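Local coordinates for extracellular ligand-binding receptor (Rhodopseudomonas palustris, PDB 3SG0), which probably serves as the solute-binding receptor of a transport system, capturing aromatic acids such as benzoylformate (phenylglyoxylate), at residues K346-A351 with L356-P361. Numbering follows the deposited sequence. Where two conformers were deposited one is given.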
loop_
_atom_site.group_PDB
_atom_site.type_symbol
_atom_site.label_atom_id
_atom_site.label_comp_id
_atom_site.label_asym_id
_atom_site.label_seq_id
_atom_site.Cartn_x
_atom_site.Cartn_y
_atom_site.Cartn_z
ATOM N N LYS A 346 -17.449 -10.374 -4.658
ATOM C CA LYS A 346 -18.323 -10.126 -5.808
ATOM C C LYS A 346 -18.225 -8.695 -6.326
ATOM O O LYS A 346 -18.895 -8.341 -7.299
ATOM C CB LYS A 346 -19.776 -10.402 -5.432
ATOM C CG LYS A 346 -20.045 -11.809 -4.945
ATOM C CD LYS A 346 -21.485 -11.936 -4.471
ATOM C CE LYS A 346 -21.725 -13.249 -3.757
ATOM N NZ LYS A 346 -23.133 -13.337 -3.277
ATOM N N SER A 347 -17.415 -7.865 -5.678
ATOM C CA SER A 347 -17.300 -6.457 -6.065
ATOM C C SER A 347 -16.724 -6.312 -7.470
ATOM O O SER A 347 -15.693 -6.895 -7.780
ATOM C CB SER A 347 -16.437 -5.713 -5.045
ATOM O OG SER A 347 -16.339 -4.334 -5.362
ATOM N N LYS A 348 -17.387 -5.518 -8.311
ATOM C CA LYS A 348 -17.006 -5.371 -9.716
ATOM C C LYS A 348 -17.018 -3.919 -10.171
ATOM O O LYS A 348 -17.797 -3.107 -9.668
ATOM C CB LYS A 348 -17.965 -6.155 -10.629
ATOM C CG LYS A 348 -18.129 -7.632 -10.312
ATOM C CD LYS A 348 -16.865 -8.427 -10.592
ATOM C CE LYS A 348 -17.126 -9.923 -10.454
ATOM N NZ LYS A 348 -15.915 -10.732 -10.766
ATOM N N ASP A 349 -16.145 -3.612 -11.125
ATOM C CA ASP A 349 -16.141 -2.327 -11.817
ATOM C C ASP A 349 -16.181 -1.144 -10.855
ATOM O O ASP A 349 -16.930 -0.184 -11.056
ATOM C CB ASP A 349 -17.319 -2.255 -12.794
ATOM C CG ASP A 349 -17.169 -1.140 -13.806
ATOM O OD1 ASP A 349 -16.020 -0.841 -14.191
ATOM O OD2 ASP A 349 -18.198 -0.565 -14.217
ATOM N N LEU A 350 -15.356 -1.205 -9.818
ATOM C CA LEU A 350 -15.366 -0.173 -8.789
ATOM C C LEU A 350 -14.140 0.714 -8.879
ATOM O O LEU A 350 -13.015 0.244 -8.695
ATOM C CB LEU A 350 -15.436 -0.827 -7.410
ATOM C CG LEU A 350 -15.461 0.126 -6.215
ATOM C CD1 LEU A 350 -16.691 1.025 -6.233
ATOM C CD2 LEU A 350 -15.376 -0.660 -4.913
ATOM N N ALA A 351 -14.343 1.999 -9.145
ATOM C CA ALA A 351 -13.238 2.943 -9.131
ATOM C C ALA A 351 -12.887 3.283 -7.692
ATOM O O ALA A 351 -13.682 3.898 -6.980
ATOM C CB ALA A 351 -13.601 4.205 -9.904
ATOM N N LEU A 356 -8.976 0.753 -10.647
ATOM C CA LEU A 356 -10.235 0.112 -11.011
ATOM C C LEU A 356 -10.216 -1.334 -10.548
ATOM O O LEU A 356 -9.433 -2.152 -11.047
ATOM C CB LEU A 356 -10.478 0.189 -12.518
ATOM C CG LEU A 356 -11.796 -0.434 -12.990
ATOM C CD1 LEU A 356 -12.990 0.324 -12.432
ATOM C CD2 LEU A 356 -11.855 -0.467 -14.510
ATOM N N SER A 357 -11.089 -1.636 -9.595
ATOM C CA SER A 357 -11.057 -2.897 -8.878
ATOM C C SER A 357 -12.151 -3.864 -9.319
ATOM O O SER A 357 -13.335 -3.513 -9.342
ATOM C CB SER A 357 -11.213 -2.580 -7.398
ATOM O OG SER A 357 -11.335 -3.763 -6.627
ATOM N N ASN A 358 -11.737 -5.090 -9.628
ATOM C CA ASN A 358 -12.643 -6.177 -9.973
ATOM C C ASN A 358 -12.246 -7.414 -9.186
ATOM O O ASN A 358 -11.270 -8.075 -9.513
ATOM C CB ASN A 358 -12.576 -6.475 -11.474
ATOM C CG ASN A 358 -13.369 -5.495 -12.292
ATOM O OD1 ASN A 358 -14.595 -5.542 -12.311
ATOM N ND2 ASN A 358 -12.678 -4.599 -12.971
HETATM N N MSE A 359 -12.980 -7.716 -8.126
HETATM C CA MSE A 359 -12.654 -8.886 -7.308
HETATM C C MSE A 359 -13.169 -10.153 -7.959
HETATM O O MSE A 359 -14.182 -10.129 -8.666
HETATM C CB MSE A 359 -13.291 -8.758 -5.929
HETATM C CG MSE A 359 -12.794 -7.581 -5.126
HETATM SE SE MSE A 359 -10.888 -7.768 -4.739
HETATM C CE MSE A 359 -10.738 -6.366 -3.434
ATOM N N THR A 360 -12.489 -11.266 -7.707
ATOM C CA THR A 360 -12.980 -12.578 -8.116
ATOM C C THR A 360 -12.611 -13.555 -7.003
ATOM O O THR A 360 -11.843 -13.213 -6.101
ATOM C CB THR A 360 -12.315 -13.078 -9.404
ATOM O OG1 THR A 360 -10.955 -13.408 -9.121
ATOM C CG2 THR A 360 -12.388 -12.036 -10.523
ATOM N N PRO A 361 -13.119 -14.792 -7.065
ATOM C CA PRO A 361 -12.733 -15.746 -6.016
ATOM C C PRO A 361 -11.222 -15.990 -5.949
ATOM O O PRO A 361 -10.701 -16.299 -4.868
ATOM C CB PRO A 361 -13.502 -17.014 -6.413
ATOM C CG PRO A 361 -14.723 -16.481 -7.098
ATOM C CD PRO A 361 -14.216 -15.308 -7.901
HETATM O O HOH W 1 -14.032 -4.250 -6.647
HETATM O O HOH W 2 -14.390 -2.992 -14.780
#
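Leu350 and Ser357 form an antiparallel hydrogen-bonded pair, the touching parts of the two segments running 168° apart end to end. Leu350 N meets Ser357 O at 3.1 Å. The return bond, from Ser357 N to Leu350 O, measures 2.8 Å. Asp349 also faces Ser357, and its left-handed backbone conformation fits a G1 beta bulge. Its amide points too poorly at Ser357 O to bond there; instead Asp349 N donates to Asn358 OD1 at 2.7 Å, approaching from above the amide plane rather than along a lone pair. Asn358 CG lies beside its own backbone N (chi1 -79°), which brings OD1 over the bulge; in the Asp349 conformer given, a water accepts from ND2 and donates to Asp349 OD1. Replacing Asn358 by alanine removes OD1, and the Asp349 amide would probably be left without this acceptor. Beyond the bulge, Met359 N bonds Ser347 O at 2.9 Å. The bend at chi2 turns the Lys348 chain across Asn358 at about a right angle and carries NZ to Met359 O, 2.8 Å away in the carbonyl plane. A second water joins the Ser347 and Ser357 hydroxyls, 2.6 Å from Ser347 OG. This short hairpin of strands 350-352 and 355-357 lies against helix 306-328: Ser347, Leu350 and Met359 all touch Leu317, and Leu350 also meets Asn320, while Asn358 makes backbone bonds to Gly366.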